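PDB 7A27: SmhA from Serratia marcescens, which forms part of the tripartite alpha-pore-forming toxin Smh and probably takes part in building the membrane pore. Local coordinates for residues Y57-L61 against L143-F147; I151-E155 against L274-K278. One frame throughout, in Å; residues are numbered along the deposited sequence.

Interaction 1 of 2, residues Y57-L61 against L143-F147; sequences YQNQL and LMGNF
Tyr57 and Phe147 both hold CG opposite the backbone N (chi1 of Tyr57 -177°), which sends each ring out across the gap between helices 48-96 and 104-155. The two rings meet there as an offset stack, with centroids 4.1 Å apart and planes 18° from parallel. The offset carries the Tyr57 ring over the CB of Phe147, which stands 3.6 Å from the tyrosine ring centroid and almost on the ring normal, a CH-pi contact. A second CH-pi contact runs the other way, from Tyr57 CB to the face of the Phe147 ring. Leu61 CD1, from the tyrosine's own helix, lies over the opposite face toward the rim, so the ring has neighbours on both faces. Leu143 fills in at the edge: its CG lies in the plane of the tyrosine ring, 4.0 Å from Tyr57 CE1. One methyl of the same leucine, CD1, rests 3.6 Å from CG of Gln60. At the far end of the tyrosine, OH lies beside Met144, with Met144 CG 3.4 Å away. This hydroxyl is hydrogen-bonded to Gln281 of helix 272-299, a helix that also touches Tyr57 through Val280 and Ala284. The segments run antiparallel at 164° with axes 11.4 Å apart, a wide spacing that the rings bridge: antiparallel packing of two long helices within a helical bundle. No hydrogen bond joins them: the grip is aromatic and apolar, and the buried tyrosine satisfies its polar end on a third helix.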
ATOM      1  N   TYR A  57     -14.673  -8.035 -16.632  1.00 78.19           N
ATOM      2  CA  TYR A  57     -13.355  -7.723 -16.031  1.00 77.34           C
ATOM      3  C   TYR A  57     -13.486  -6.483 -15.147  1.00 76.99           C
ATOM      4  O   TYR A  57     -12.993  -6.506 -14.005  1.00 75.51           O
ATOM      5  CB  TYR A  57     -12.294  -7.535 -17.116  1.00 76.67           C
ATOM      6  CG  TYR A  57     -10.880  -7.282 -16.640  1.00 74.24           C
ATOM      7  CD1 TYR A  57     -10.229  -8.164 -15.787  1.00 73.94           C
ATOM      8  CD2 TYR A  57     -10.150  -6.212 -17.130  1.00 72.81           C
ATOM      9  CE1 TYR A  57      -8.917  -7.958 -15.398  1.00 72.91           C
ATOM     10  CE2 TYR A  57      -8.833  -5.997 -16.760  1.00 71.92           C
ATOM     11  CZ  TYR A  57      -8.212  -6.871 -15.893  1.00 71.54           C
ATOM     12  OH  TYR A  57      -6.914  -6.647 -15.545  1.00 69.87           O
ATOM     13  N   GLN A  58     -14.141  -5.438 -15.647  1.00 78.58           N
ATOM     14  CA  GLN A  58     -14.319  -4.167 -14.905  1.00 79.66           C
ATOM     15  C   GLN A  58     -15.083  -4.465 -13.609  1.00 80.26           C
ATOM     16  O   GLN A  58     -14.701  -3.905 -12.550  1.00 81.28           O
ATOM     17  CB  GLN A  58     -15.015  -3.120 -15.781  1.00 81.34           C
ATOM     18  CG  GLN A  58     -14.930  -1.713 -15.217  1.00 81.72           C
ATOM     19  CD  GLN A  58     -15.323  -0.661 -16.223  1.00 83.88           C
ATOM     20  OE1 GLN A  58     -16.152  -0.881 -17.110  1.00 85.61           O
ATOM     21  NE2 GLN A  58     -14.746   0.518 -16.057  1.00 84.94           N
ATOM     22  N   ASN A  59     -16.086  -5.346 -13.678  1.00 80.95           N
ATOM     23  CA  ASN A  59     -16.917  -5.748 -12.512  1.00 80.83           C
ATOM     24  C   ASN A  59     -16.041  -6.514 -11.512  1.00 80.50           C
ATOM     25  O   ASN A  59     -16.048  -6.161 -10.332  1.00 80.03           O
ATOM     26  CB  ASN A  59     -18.119  -6.609 -12.897  1.00 81.30           C
ATOM     27  CG  ASN A  59     -19.033  -6.805 -11.706  1.00 81.36           C
ATOM     28  OD1 ASN A  59     -19.081  -7.899 -11.150  1.00 79.76           O
ATOM     29  ND2 ASN A  59     -19.679  -5.732 -11.261  1.00 80.83           N
ATOM     30  N   GLN A  60     -15.288  -7.510 -11.986  1.00 79.84           N
ATOM     31  CA  GLN A  60     -14.462  -8.384 -11.130  1.00 78.41           C
ATOM     32  C   GLN A  60     -13.387  -7.540 -10.425  1.00 75.58           C
ATOM     33  O   GLN A  60     -13.056  -7.867  -9.277  1.00 75.24           O
ATOM     34  CB  GLN A  60     -14.001  -9.585 -11.962  1.00 79.70           C
ATOM     35  CG  GLN A  60     -13.269 -10.656 -11.151  1.00 81.45           C
ATOM     36  CD  GLN A  60     -14.032 -11.260  -9.986  1.00 82.08           C
ATOM     37  OE1 GLN A  60     -13.578 -11.214  -8.829  1.00 79.88           O
ATOM     38  NE2 GLN A  60     -15.186 -11.850 -10.290  1.00 82.72           N
ATOM     39  N   LEU A  61     -12.909  -6.454 -11.043  1.00 74.33           N
ATOM     40  CA  LEU A  61     -11.879  -5.541 -10.459  1.00 71.99           C
ATOM     41  C   LEU A  61     -12.499  -4.673  -9.356  1.00 71.60           C
ATOM     42  O   LEU A  61     -11.861  -4.520  -8.305  1.00 68.80           O
ATOM     43  CB  LEU A  61     -11.263  -4.649 -11.540  1.00 70.93           C
ATOM     44  CG  LEU A  61     -10.234  -5.312 -12.451  1.00 70.33           C
ATOM     45  CD1 LEU A  61      -9.898  -4.385 -13.604  1.00 70.61           C
ATOM     46  CD2 LEU A  61      -8.976  -5.706 -11.688  1.00 68.15           C
ATOM     47  N   LEU A 143      -6.201 -13.354 -13.362  1.00 75.11           N
ATOM     48  CA  LEU A 143      -7.375 -12.550 -13.797  1.00 75.66           C
ATOM     49  C   LEU A 143      -6.891 -11.504 -14.800  1.00 75.13           C
ATOM     50  O   LEU A 143      -7.528 -11.367 -15.867  1.00 76.76           O
ATOM     51  CB  LEU A 143      -8.037 -11.860 -12.601  1.00 75.46           C
ATOM     52  CG  LEU A 143      -9.290 -11.039 -12.947  1.00 75.68           C
ATOM     53  CD1 LEU A 143     -10.511 -11.930 -13.131  1.00 78.26           C
ATOM     54  CD2 LEU A 143      -9.583 -10.007 -11.880  1.00 74.34           C
ATOM     55  N   MET A 144      -5.824 -10.783 -14.447  1.00 74.35           N
ATOM     56  CA  MET A 144      -5.205  -9.742 -15.305  1.00 75.39           C
ATOM     57  C   MET A 144      -4.508 -10.430 -16.490  1.00 76.14           C
ATOM     58  O   MET A 144      -4.656  -9.947 -17.643  1.00 76.35           O
ATOM     59  CB  MET A 144      -4.200  -8.903 -14.512  1.00 74.90           C
ATOM     60  CG  MET A 144      -3.703  -7.697 -15.278  1.00 76.51           C
ATOM     61  SD  MET A 144      -2.603  -6.651 -14.308  1.00 77.15           S
ATOM     62  CE  MET A 144      -1.216  -7.759 -14.064  1.00 78.10           C
ATOM     63  N   GLY A 145      -3.800 -11.528 -16.219  1.00 76.28           N
ATOM     64  CA  GLY A 145      -3.101 -12.318 -17.243  1.00 78.22           C
ATOM     65  C   GLY A 145      -4.036 -12.727 -18.367  1.00 80.67           C
ATOM     66  O   GLY A 145      -3.617 -12.662 -19.541  1.00 84.89           O
ATOM     67  N   ASN A 146      -5.257 -13.146 -18.031  1.00 79.12           N
ATOM     68  CA  ASN A 146      -6.269 -13.632 -19.004  1.00 79.25           C
ATOM     69  C   ASN A 146      -6.804 -12.456 -19.824  1.00 78.95           C
ATOM     70  O   ASN A 146      -7.081 -12.642 -21.020  1.00 79.75           O
ATOM     71  CB  ASN A 146      -7.423 -14.369 -18.324  1.00 78.88           C
ATOM     72  CG  ASN A 146      -7.036 -15.743 -17.824  1.00 78.61           C
ATOM     73  OD1 ASN A 146      -6.094 -16.359 -18.318  1.00 78.67           O
ATOM     74  ND2 ASN A 146      -7.781 -16.236 -16.854  1.00 78.51           N
ATOM     75  N   PHE A 147      -6.964 -11.290 -19.209  1.00 77.03           N
ATOM     76  CA  PHE A 147      -7.506 -10.111 -19.920  1.00 77.36           C
ATOM     77  C   PHE A 147      -6.419  -9.598 -20.870  1.00 77.95           C
ATOM     78  O   PHE A 147      -6.792  -9.141 -21.966  1.00 80.68           O
ATOM     79  CB  PHE A 147      -8.046  -9.049 -18.955  1.00 75.72           C
ATOM     80  CG  PHE A 147      -8.825  -7.957 -19.649  1.00 74.15           C
ATOM     81  CD1 PHE A 147     -10.068  -8.222 -20.199  1.00 74.21           C
ATOM     82  CD2 PHE A 147      -8.294  -6.684 -19.805  1.00 72.05           C
ATOM     83  CE1 PHE A 147     -10.774  -7.232 -20.861  1.00 73.76           C
ATOM     84  CE2 PHE A 147      -9.004  -5.690 -20.463  1.00 71.90           C
ATOM     85  CZ  PHE A 147     -10.241  -5.967 -20.996  1.00 72.87           C
TER

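Interaction 2 of 2, residues I151-E155 against L274-K278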
ATOM      1  N   ILE A 151      -6.589  -8.727 -24.980  1.00 83.02           N
ATOM      2  CA  ILE A 151      -6.152  -7.468 -25.656  1.00 83.89           C
ATOM      3  C   ILE A 151      -5.154  -7.835 -26.757  1.00 85.25           C
ATOM      4  O   ILE A 151      -5.235  -7.254 -27.861  1.00 85.75           O
ATOM      5  CB  ILE A 151      -5.531  -6.464 -24.657  1.00 82.23           C
ATOM      6  CG1 ILE A 151      -6.586  -5.917 -23.696  1.00 81.09           C
ATOM      7  CG2 ILE A 151      -4.806  -5.337 -25.387  1.00 82.50           C
ATOM      8  CD1 ILE A 151      -6.093  -4.831 -22.765  1.00 79.37           C
ATOM      9  N   ASP A 152      -4.251  -8.767 -26.453  1.00 86.55           N
ATOM     10  CA  ASP A 152      -3.141  -9.151 -27.353  1.00 88.42           C
ATOM     11  C   ASP A 152      -3.671  -9.819 -28.619  1.00 89.55           C
ATOM     12  O   ASP A 152      -3.248  -9.399 -29.709  1.00 89.97           O
ATOM     13  CB  ASP A 152      -2.087 -10.006 -26.657  1.00 88.86           C
ATOM     14  CG  ASP A 152      -0.739  -9.530 -27.167  1.00 91.26           C
ATOM     15  OD1 ASP A 152      -0.420  -8.343 -26.849  1.00 90.06           O
ATOM     16  OD2 ASP A 152      -0.068 -10.283 -27.964  1.00 94.16           O
ATOM     17  N   ALA A 153      -4.574 -10.792 -28.485  1.00 89.65           N
ATOM     18  CA  ALA A 153      -5.219 -11.503 -29.617  1.00 91.17           C
ATOM     19  C   ALA A 153      -5.836 -10.485 -30.585  1.00 90.25           C
ATOM     20  O   ALA A 153      -5.688 -10.657 -31.793  1.00 90.71           O
ATOM     21  CB  ALA A 153      -6.254 -12.473 -29.099  1.00 92.10           C
ATOM     22  N   ILE A 154      -6.473  -9.441 -30.053  1.00 89.30           N
ATOM     23  CA  ILE A 154      -7.118  -8.350 -30.845  1.00 90.55           C
ATOM     24  C   ILE A 154      -6.032  -7.551 -31.574  1.00 90.48           C
ATOM     25  O   ILE A 154      -6.183  -7.356 -32.810  1.00 92.29           O
ATOM     26  CB  ILE A 154      -7.985  -7.448 -29.938  1.00 89.44           C
ATOM     27  CG1 ILE A 154      -9.150  -8.238 -29.334  1.00 91.43           C
ATOM     28  CG2 ILE A 154      -8.459  -6.189 -30.658  1.00 88.53           C
ATOM     29  CD1 ILE A 154      -9.859  -7.514 -28.222  1.00 91.36           C
ATOM     30  N   GLU A 155      -4.983  -7.120 -30.849  1.00 88.03           N
ATOM     31  CA  GLU A 155      -3.883  -6.274 -31.388  1.00 87.17           C
ATOM     32  C   GLU A 155      -3.105  -7.022 -32.481  1.00 89.31           C
ATOM     33  O   GLU A 155      -2.796  -6.366 -33.482  1.00 90.94           O
ATOM     34  CB  GLU A 155      -2.955  -5.793 -30.272  1.00 84.62           C
ATOM     35  CG  GLU A 155      -3.509  -4.629 -29.469  1.00 82.75           C
ATOM     36  CD  GLU A 155      -2.598  -4.125 -28.343  1.00 81.12           C
ATOM     37  OE1 GLU A 155      -1.544  -4.762 -28.087  1.00 80.92           O
ATOM     38  OE2 GLU A 155      -2.920  -3.079 -27.724  1.00 78.89           O
ATOM     39  N   LEU A 274     -11.439  -1.344 -28.263  1.00 84.62           N
ATOM     40  CA  LEU A 274     -10.075  -1.750 -27.825  1.00 82.52           C
ATOM     41  C   LEU A 274      -9.506  -0.631 -26.951  1.00 80.30           C
ATOM     42  O   LEU A 274      -8.911  -0.959 -25.912  1.00 77.38           O
ATOM     43  CB  LEU A 274      -9.184  -2.014 -29.037  1.00 84.42           C
ATOM     44  CG  LEU A 274      -7.715  -2.301 -28.731  1.00 85.03           C
ATOM     45  CD1 LEU A 274      -7.548  -3.605 -27.949  1.00 85.66           C
ATOM     46  CD2 LEU A 274      -6.911  -2.365 -30.029  1.00 86.29           C
ATOM     47  N   SER A 275      -9.688   0.632 -27.362  1.00 80.68           N
ATOM     48  CA  SER A 275      -9.271   1.841 -26.602  1.00 79.43           C
ATOM     49  C   SER A 275      -9.780   1.720 -25.156  1.00 79.23           C
ATOM     50  O   SER A 275      -8.987   1.938 -24.216  1.00 78.22           O
ATOM     51  CB  SER A 275      -9.774   3.103 -27.264  1.00 79.81           C
ATOM     52  OG  SER A 275      -9.332   3.191 -28.618  1.00 80.00           O
ATOM     53  N   VAL A 276     -11.056   1.350 -24.988  1.00 79.28           N
ATOM     54  CA  VAL A 276     -11.699   1.172 -23.651  1.00 77.37           C
ATOM     55  C   VAL A 276     -10.951   0.063 -22.899  1.00 75.17           C
ATOM     56  O   VAL A 276     -10.445   0.333 -21.807  1.00 72.66           O
ATOM     57  CB  VAL A 276     -13.203   0.864 -23.772  1.00 79.15           C
ATOM     58  CG1 VAL A 276     -13.806   0.511 -22.418  1.00 79.15           C
ATOM     59  CG2 VAL A 276     -13.977   2.008 -24.405  1.00 80.46           C
ATOM     60  N   ALA A 277     -10.857  -1.128 -23.489  1.00 74.45           N
ATOM     61  CA  ALA A 277     -10.179  -2.308 -22.906  1.00 73.23           C
ATOM     62  C   ALA A 277      -8.790  -1.914 -22.377  1.00 72.17           C
ATOM     63  O   ALA A 277      -8.455  -2.334 -21.253  1.00 70.00           O
ATOM     64  CB  ALA A 277     -10.102  -3.411 -23.926  1.00 73.30           C
ATOM     65  N   LYS A 278      -8.041  -1.112 -23.146  1.00 73.25           N
ATOM     66  CA  LYS A 278      -6.673  -0.656 -22.795  1.00 73.25           C
ATOM     67  C   LYS A 278      -6.722   0.275 -21.584  1.00 72.86           C
ATOM     68  O   LYS A 278      -5.857   0.106 -20.697  1.00 71.95           O
ATOM     69  CB  LYS A 278      -6.005   0.095 -23.950  1.00 75.04           C
ATOM     70  CG  LYS A 278      -5.565  -0.719 -25.150  1.00 77.91           C
ATOM     71  CD  LYS A 278      -4.520   0.049 -25.975  1.00 78.83           C
ATOM     72  CE  LYS A 278      -3.310  -0.793 -26.317  1.00 80.08           C
ATOM     73  NZ  LYS A 278      -2.680  -1.453 -25.148  1.00 78.78           N
TER
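Leu274 of helix 272-299 points its forked end at helix 104-155, where it meets Ile151, Ile154 and Glu155. Its side chain and that of Ile154 lie alongside each other, pointing opposite ways, which brings Leu274 CD1 to 3.9 Å from Ile154 CG2. The same methyl lies 4.1 Å from Ile151 CG2, so CD1 touches the CG2 branches of two isoleucines one turn apart. Both CG2 groups are opposite their backbone N, while the longer CG1 arm of Ile151 (chi1 -68°) carries CD1 toward the other helix, 3.8 Å from Ala277 O. Glu155 lies roughly perpendicular to Leu274 and lays its CG against Leu274 CD2, at 4.1 Å. Beyond this, Glu155 and Lys278 extend toward each other from the two helices and pair in a salt bridge, Glu155 OE2 to Lys278 NZ 3.1 Å; the position of OE2 is doubtful, so the exact geometry is too. The segments are antiparallel in sense but splayed, at 146°, with axes 11.1 Å apart. The contact lies within the helical bundle: helix 160-188 adjoins the charged pair through Ala166 and Ile169, helix 48-96 meets Ile154 and Ala277 with Leu50 and Ile54, and Val205 of strand 198-206 packs on Ser275 and Val276 of helix 272-299.

In the fold
Helix 104-155 serves both contacts, facing helix 48-96 at 143-147 and helix 272-299 at 151-155, where it ends. The centres lie about 13 Å apart, and the contacts join directly where Phe147 CE2 packs 3.5 Å from Ala277 O. Each is partly buried, with three buried residues among the six that touch. Interaction 1 is nearly antiparallel and built on stacked rings, and the tyrosine hydroxyl is paired outside the contact, on helix 272-299. Interaction 2, farther from the centre of the chain, is more splayed: a core of aliphatic branches is flanked by a partly exposed charged pair. Together they tie three helices of this elongated, mostly helical bundle.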